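Local coordinates for protein CrmK (Actinoalloteichus sp. WH1-2216-6, PDB 5I1V) that is a flavoenzyme with covalently bound FAD that takes part in recycling shunt products during caerulomycin biosynthesis, at residues F96-G101 with V127-H132; A154-V159 with I197-L202. All coordinates share one frame; numbering follows the deposited sequence.

Interaction 1: F96-G101 with V127-H132; sequences FEVEAG and VGAGGH. With FAD (flavin-adenine dinucleotide), chain E.
Past the end of strand 95-99, the carbonyl of Ala100 accepts the N-H of Gly130, with Gly130 N 2.9 Å from Ala100 O in the carbonyl plane on a lone pair, though the bond is bent (139° at the hydrogen). Beside it the methyl of Ala129 faces the strand and packs tip to tip on Val98, CB to CG1 4.0 Å; Val98 CG1 gets there by standing anti to its backbone N (chi1 178°). Helix 104-115, through Ile107, covers the same valine. The loop and short helix 129-132, with Gly128 as N-cap, form a glycine-rich turn that binds the flavin-side phosphate of FAD. Gly128 N bonds almost straight to FAD O1P at 2.8 Å, and Gly131 N reaches O2P at 3.1 Å, so the helix start, which would be expected to stabilise negative charge, grips both non-bridging oxygens of that phosphate. Glycine at 128, 130 and 131 lets the main chain lie directly against the cofactor. At the amino edge of the adenine, Ala100 CB comes to 3.5 Å from FAD N6A. Val127 CG2 presses on the isoalloxazine at C9 (3.6 Å), while His132 shares a hydrogen bond between ND1 and ribityl O2' at the imidazole edge.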
# COMPACT_ATOMS: atom_id res chain seq x y z
N PHE A 96 9.04 22.32 2.44
CA PHE A 96 9.00 20.94 2.87
C PHE A 96 10.20 20.13 2.37
O PHE A 96 10.44 20.04 1.14
CB PHE A 96 7.69 20.28 2.45
CG PHE A 96 6.52 20.85 3.15
CD1 PHE A 96 6.15 20.41 4.40
CD2 PHE A 96 5.80 21.88 2.54
CE1 PHE A 96 5.06 21.02 5.03
CE2 PHE A 96 4.73 22.43 3.16
CZ PHE A 96 4.35 22.02 4.39
N GLU A 97 10.94 19.54 3.31
CA GLU A 97 12.09 18.68 2.96
C GLU A 97 11.59 17.26 2.72
O GLU A 97 10.87 16.70 3.55
CB GLU A 97 13.08 18.68 4.09
CG GLU A 97 14.43 18.07 3.77
CD GLU A 97 15.32 17.96 5.04
OE1 GLU A 97 14.87 18.44 6.08
OE2 GLU A 97 16.42 17.34 5.01
N VAL A 98 11.98 16.71 1.59
CA VAL A 98 11.58 15.37 1.21
C VAL A 98 12.84 14.61 0.82
O VAL A 98 13.41 14.87 -0.25
CB VAL A 98 10.59 15.37 0.01
CG1 VAL A 98 10.22 13.94 -0.41
CG2 VAL A 98 9.29 16.13 0.29
N GLU A 99 13.26 13.66 1.64
CA GLU A 99 14.39 12.77 1.26
C GLU A 99 14.05 11.92 0.06
O GLU A 99 12.88 11.57 -0.15
CB GLU A 99 14.86 11.92 2.45
CG GLU A 99 15.74 12.77 3.33
CD GLU A 99 16.23 12.11 4.61
OE1 GLU A 99 15.72 11.01 4.95
OE2 GLU A 99 17.14 12.69 5.26
N ALA A 100 15.08 11.57 -0.72
CA ALA A 100 14.88 10.94 -2.07
C ALA A 100 14.19 9.63 -1.96
O ALA A 100 13.52 9.15 -2.91
CB ALA A 100 16.22 10.73 -2.74
N GLY A 101 14.36 8.97 -0.82
CA GLY A 101 13.76 7.66 -0.68
C GLY A 101 12.37 7.64 -0.12
O GLY A 101 11.83 6.55 0.03
N VAL A 127 6.07 4.84 -5.60
CA VAL A 127 6.99 5.57 -6.46
C VAL A 127 7.89 6.42 -5.54
O VAL A 127 7.40 7.07 -4.66
CB VAL A 127 6.18 6.41 -7.41
CG1 VAL A 127 7.00 7.44 -8.10
CG2 VAL A 127 5.50 5.49 -8.43
N GLY A 128 9.19 6.40 -5.78
CA GLY A 128 10.16 7.19 -4.97
C GLY A 128 10.30 8.60 -5.49
O GLY A 128 10.28 8.87 -6.72
N ALA A 129 10.51 9.52 -4.56
CA ALA A 129 10.67 10.92 -4.88
C ALA A 129 11.86 11.04 -5.80
O ALA A 129 11.87 11.80 -6.76
CB ALA A 129 10.94 11.72 -3.60
N GLY A 130 12.88 10.24 -5.53
CA GLY A 130 14.13 10.35 -6.24
C GLY A 130 14.07 10.33 -7.75
O GLY A 130 14.64 11.20 -8.36
N GLY A 131 13.38 9.36 -8.34
CA GLY A 131 13.14 9.29 -9.79
C GLY A 131 11.95 10.11 -10.25
O GLY A 131 11.91 10.67 -11.39
N HIS A 132 10.97 10.25 -9.38
CA HIS A 132 9.70 10.84 -9.77
C HIS A 132 9.76 12.37 -10.02
O HIS A 132 9.33 12.86 -11.07
CB HIS A 132 8.68 10.52 -8.71
CG HIS A 132 7.35 11.12 -8.95
ND1 HIS A 132 6.49 10.66 -9.93
CD2 HIS A 132 6.70 12.13 -8.33
CE1 HIS A 132 5.36 11.35 -9.88
NE2 HIS A 132 5.47 12.25 -8.93
PA FAD E . 13.88 4.07 -9.45
O1A FAD E . 13.68 2.81 -10.26
O2A FAD E . 14.49 3.89 -8.09
O5B FAD E . 14.70 5.12 -10.28
C5B FAD E . 14.24 5.66 -11.52
C4B FAD E . 15.43 6.29 -12.26
O4B FAD E . 15.82 7.45 -11.49
C3B FAD E . 16.70 5.48 -12.38
O3B FAD E . 17.42 5.95 -13.51
C2B FAD E . 17.47 5.84 -11.14
O2B FAD E . 18.86 5.49 -11.09
C1B FAD E . 17.13 7.33 -10.99
N9A FAD E . 17.09 7.74 -9.56
C8A FAD E . 16.39 7.20 -8.52
N7A FAD E . 16.74 7.83 -7.35
C5A FAD E . 17.62 8.74 -7.68
C6A FAD E . 18.33 9.73 -6.91
N6A FAD E . 18.06 9.79 -5.62
N1A FAD E . 19.19 10.52 -7.57
C2A FAD E . 19.43 10.39 -8.89
N3A FAD E . 18.77 9.52 -9.69
C4A FAD E . 17.91 8.67 -9.08
N1 FAD E . 4.95 9.08 -12.82
C2 FAD E . 4.13 10.15 -12.82
O2 FAD E . 4.56 11.26 -13.17
N3 FAD E . 2.83 10.10 -12.44
C4 FAD E . 2.22 8.98 -12.08
O4 FAD E . 1.02 8.99 -11.71
C4X FAD E . 3.01 7.76 -12.04
N5 FAD E . 2.45 6.58 -11.67
C5X FAD E . 3.24 5.50 -11.54
C6 FAD E . 2.72 4.32 -11.02
C7 FAD E . 3.47 3.15 -10.87
C7M FAD E . 2.83 1.90 -10.27
C8 FAD E . 4.89 3.22 -11.30
C8M FAD E . 5.79 2.02 -11.20
C9 FAD E . 5.44 4.39 -11.84
C9A FAD E . 4.66 5.54 -11.97
N10 FAD E . 5.18 6.73 -12.49
C10 FAD E . 4.40 7.87 -12.49
C1' FAD E . 6.48 6.78 -13.15
C2' FAD E . 7.55 7.19 -12.19
O2' FAD E . 7.51 8.60 -12.05
C3' FAD E . 8.91 6.73 -12.61
O3' FAD E . 8.89 5.28 -12.73
C4' FAD E . 10.00 7.21 -11.62
O4' FAD E . 11.22 7.32 -12.35
C5' FAD E . 10.13 6.24 -10.46
O5' FAD E . 11.08 6.78 -9.54
P FAD E . 11.64 5.77 -8.46
O1P FAD E . 10.53 5.05 -7.80
O2P FAD E . 12.65 6.46 -7.60
O3P FAD E . 12.42 4.70 -9.41

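Interaction 2: A154-V159 with I197-L202; sequences AVEVVV and ITRYWL. With FAD (flavin-adenine dinucleotide), chain E.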
# COMPACT_ATOMS: atom_id res chain seq x y z
N ALA A 154 14.37 23.84 -4.07
CA ALA A 154 15.78 23.54 -4.04
C ALA A 154 15.98 22.02 -4.07
O ALA A 154 15.07 21.25 -3.75
CB ALA A 154 16.43 24.07 -2.76
N VAL A 155 17.20 21.59 -4.42
CA VAL A 155 17.60 20.17 -4.47
C VAL A 155 19.04 20.03 -4.01
O VAL A 155 19.85 20.87 -4.35
CB VAL A 155 17.35 19.64 -5.92
CG1 VAL A 155 18.24 20.30 -6.98
CG2 VAL A 155 17.45 18.14 -5.95
N GLU A 156 19.34 19.00 -3.23
CA GLU A 156 20.65 18.67 -2.76
C GLU A 156 21.12 17.48 -3.55
O GLU A 156 20.42 16.48 -3.64
CB GLU A 156 20.63 18.34 -1.26
CG GLU A 156 21.99 18.06 -0.71
CD GLU A 156 21.94 17.65 0.76
OE1 GLU A 156 21.62 16.48 1.07
OE2 GLU A 156 22.23 18.52 1.60
N VAL A 157 22.26 17.62 -4.21
CA VAL A 157 22.80 16.60 -5.09
C VAL A 157 24.26 16.33 -4.78
O VAL A 157 25.05 17.27 -4.61
CB VAL A 157 22.75 17.08 -6.53
CG1 VAL A 157 22.89 15.95 -7.51
CG2 VAL A 157 21.45 17.82 -6.81
N VAL A 158 24.61 15.05 -4.74
CA VAL A 158 25.97 14.62 -4.63
C VAL A 158 26.52 14.49 -6.03
O VAL A 158 26.00 13.72 -6.84
CB VAL A 158 26.05 13.27 -3.88
CG1 VAL A 158 27.45 12.72 -3.86
CG2 VAL A 158 25.56 13.46 -2.45
N VAL A 159 27.58 15.23 -6.28
CA VAL A 159 28.14 15.36 -7.63
C VAL A 159 29.66 15.05 -7.62
O VAL A 159 30.28 15.05 -6.56
CB VAL A 159 27.95 16.75 -8.21
CG1 VAL A 159 26.51 17.03 -8.54
CG2 VAL A 159 28.54 17.85 -7.29
N ILE A 197 20.61 12.55 -6.03
CA ILE A 197 19.74 13.46 -5.32
C ILE A 197 19.53 12.92 -3.92
O ILE A 197 19.05 11.80 -3.79
CB ILE A 197 18.36 13.57 -6.03
CG1 ILE A 197 18.55 14.12 -7.44
CG2 ILE A 197 17.38 14.48 -5.29
CD1 ILE A 197 17.46 13.61 -8.37
N THR A 198 19.87 13.68 -2.87
CA THR A 198 19.61 13.21 -1.53
C THR A 198 18.27 13.73 -0.95
O THR A 198 17.59 13.05 -0.12
CB THR A 198 20.81 13.57 -0.63
OG1 THR A 198 21.10 14.93 -0.78
CG2 THR A 198 22.01 12.77 -1.07
N ARG A 199 17.89 14.95 -1.32
CA ARG A 199 16.64 15.51 -0.81
C ARG A 199 16.19 16.66 -1.69
O ARG A 199 16.97 17.23 -2.41
CB ARG A 199 16.75 15.99 0.67
CG ARG A 199 17.76 17.08 0.88
CD ARG A 199 18.32 17.15 2.32
NE ARG A 199 19.21 16.04 2.60
CZ ARG A 199 19.02 15.12 3.54
NH1 ARG A 199 18.02 15.23 4.39
NH2 ARG A 199 19.87 14.12 3.66
N TYR A 200 14.91 16.98 -1.61
CA TYR A 200 14.27 18.02 -2.40
C TYR A 200 13.61 18.91 -1.36
O TYR A 200 13.23 18.45 -0.26
CB TYR A 200 13.12 17.46 -3.25
CG TYR A 200 13.41 16.49 -4.35
CD1 TYR A 200 13.79 16.95 -5.59
CD2 TYR A 200 13.24 15.11 -4.18
CE1 TYR A 200 13.99 16.10 -6.67
CE2 TYR A 200 13.46 14.22 -5.25
CZ TYR A 200 13.83 14.73 -6.50
OH TYR A 200 14.04 13.93 -7.61
N TRP A 201 13.39 20.14 -1.73
CA TRP A 201 12.58 21.06 -0.95
C TRP A 201 11.45 21.57 -1.83
O TRP A 201 11.66 22.08 -2.93
CB TRP A 201 13.41 22.24 -0.43
CG TRP A 201 14.30 21.92 0.73
CD1 TRP A 201 13.98 21.95 2.04
CD2 TRP A 201 15.66 21.48 0.66
NE1 TRP A 201 15.07 21.58 2.81
CE2 TRP A 201 16.11 21.30 1.99
CE3 TRP A 201 16.54 21.28 -0.38
CZ2 TRP A 201 17.43 20.92 2.28
CZ3 TRP A 201 17.85 20.89 -0.10
CH2 TRP A 201 18.28 20.74 1.22
N LEU A 202 10.23 21.50 -1.28
CA LEU A 202 9.07 21.88 -1.99
C LEU A 202 8.37 23.07 -1.35
O LEU A 202 8.11 23.07 -0.15
CB LEU A 202 8.08 20.71 -2.07
CG LEU A 202 8.63 19.39 -2.63
CD1 LEU A 202 7.62 18.27 -2.42
CD2 LEU A 202 8.91 19.50 -4.10
PA FAD E . 13.88 4.07 -9.45
O1A FAD E . 13.68 2.81 -10.26
O2A FAD E . 14.49 3.89 -8.09
O5B FAD E . 14.70 5.12 -10.28
C5B FAD E . 14.24 5.66 -11.52
C4B FAD E . 15.43 6.29 -12.26
O4B FAD E . 15.82 7.45 -11.49
C3B FAD E . 16.70 5.48 -12.38
O3B FAD E . 17.42 5.95 -13.51
C2B FAD E . 17.47 5.84 -11.14
O2B FAD E . 18.86 5.49 -11.09
C1B FAD E . 17.13 7.33 -10.99
N9A FAD E . 17.09 7.74 -9.56
C8A FAD E . 16.39 7.20 -8.52
N7A FAD E . 16.74 7.83 -7.35
C5A FAD E . 17.62 8.74 -7.68
C6A FAD E . 18.33 9.73 -6.91
N6A FAD E . 18.06 9.79 -5.62
N1A FAD E . 19.19 10.52 -7.57
C2A FAD E . 19.43 10.39 -8.89
N3A FAD E . 18.77 9.52 -9.69
C4A FAD E . 17.91 8.67 -9.08
N1 FAD E . 4.95 9.08 -12.82
C2 FAD E . 4.13 10.15 -12.82
O2 FAD E . 4.56 11.26 -13.17
N3 FAD E . 2.83 10.10 -12.44
C4 FAD E . 2.22 8.98 -12.08
O4 FAD E . 1.02 8.99 -11.71
C4X FAD E . 3.01 7.76 -12.04
N5 FAD E . 2.45 6.58 -11.67
C5X FAD E . 3.24 5.50 -11.54
C6 FAD E . 2.72 4.32 -11.02
C7 FAD E . 3.47 3.15 -10.87
C7M FAD E . 2.83 1.90 -10.27
C8 FAD E . 4.89 3.22 -11.30
C8M FAD E . 5.79 2.02 -11.20
C9 FAD E . 5.44 4.39 -11.84
C9A FAD E . 4.66 5.54 -11.97
N10 FAD E . 5.18 6.73 -12.49
C10 FAD E . 4.40 7.87 -12.49
C1' FAD E . 6.48 6.78 -13.15
C2' FAD E . 7.55 7.19 -12.19
O2' FAD E . 7.51 8.60 -12.05
C3' FAD E . 8.91 6.73 -12.61
O3' FAD E . 8.89 5.28 -12.73
C4' FAD E . 10.00 7.21 -11.62
O4' FAD E . 11.22 7.32 -12.35
C5' FAD E . 10.13 6.24 -10.46
O5' FAD E . 11.08 6.78 -9.54
P FAD E . 11.64 5.77 -8.46
O1P FAD E . 10.53 5.05 -7.80
O2P FAD E . 12.65 6.46 -7.60
O3P FAD E . 12.42 4.70 -9.41
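A beta bulge interrupts the antiparallel pairing of strands 154-159 and 197-202: Glu156 faces Arg199, but the next residue, Val157, faces Ile197, leaving Thr198 extra. The strand axes run 4.7 Å apart at 171°. The main chain of Glu156 is held through both its polar atoms, its N-H pointing straight at Arg199 O and its carbonyl taking the N-H of Thr198; the helix-like psi of Thr198 marks the bulge.

On the same face as Arg199, Glu156 extends its side chain with CG anti to the backbone N (chi1 -177°), and its OE1 collects the polar partners. Arg199 NE donates to OE1 at 2.9 Å in a salt bridge; the oxygen lies near the guanidinium plane, at its edge, yet is itself met from above the carboxylate plane, the two planes being 68° apart. Thr198 OG1 donates to OE1 at a doubtfully short distance, and Thr40 is a further partner. Beyond NE, Arg199 NH1 forms salt bridges with Glu97 and Glu99, and NH2 bonds to Thr40 too. Along this face, Trp201 lays its six-membered ring beside strand 154-159, CE3 3.7 Å from Ala154 CB and CZ3 3.9 Å from Glu156 CB, while its NE1 bonds to Asp90.

Strand 196-202 is the middle strand of the five-stranded antiparallel sheet of the FAD-binding domain, 152-160 lies between it and the edge strand 166-172, and the bulge lies next to the adenine site. Ile197 N donates to FAD N1A and FAD N6A donates back to Ile197 O, each at 2.9 Å, so the main chain reads the adenine edge much as a base pair would. On the face opposite Glu156, Val155 CG2 meets Ile197 CG2 at 3.7 Å, and the latter sits over the rim of one face of the Tyr200 ring.

In the fold
Followed from the N terminus, the chain first closes interaction 1, folding back through helix 104-115 so that the helix start at 127-132 meets the end of strand 95-99. It then opens interaction 2, a longer excursion from strand 152-160 through strand 166-172 and helix 180-185 to strand 196-202. The two are in series, neither nested nor crossed. Space joins what sequence separates: strand 196-202 lies between 95-99 and 152-160, salt bridges from Arg199 join the two contacts, and Tyr200 OH bonds to Gly130 O. Interaction 1 thus ties the sheet to the flavin-side phosphate and ribityl part of FAD, and interaction 2 builds the sheet beside its adenine.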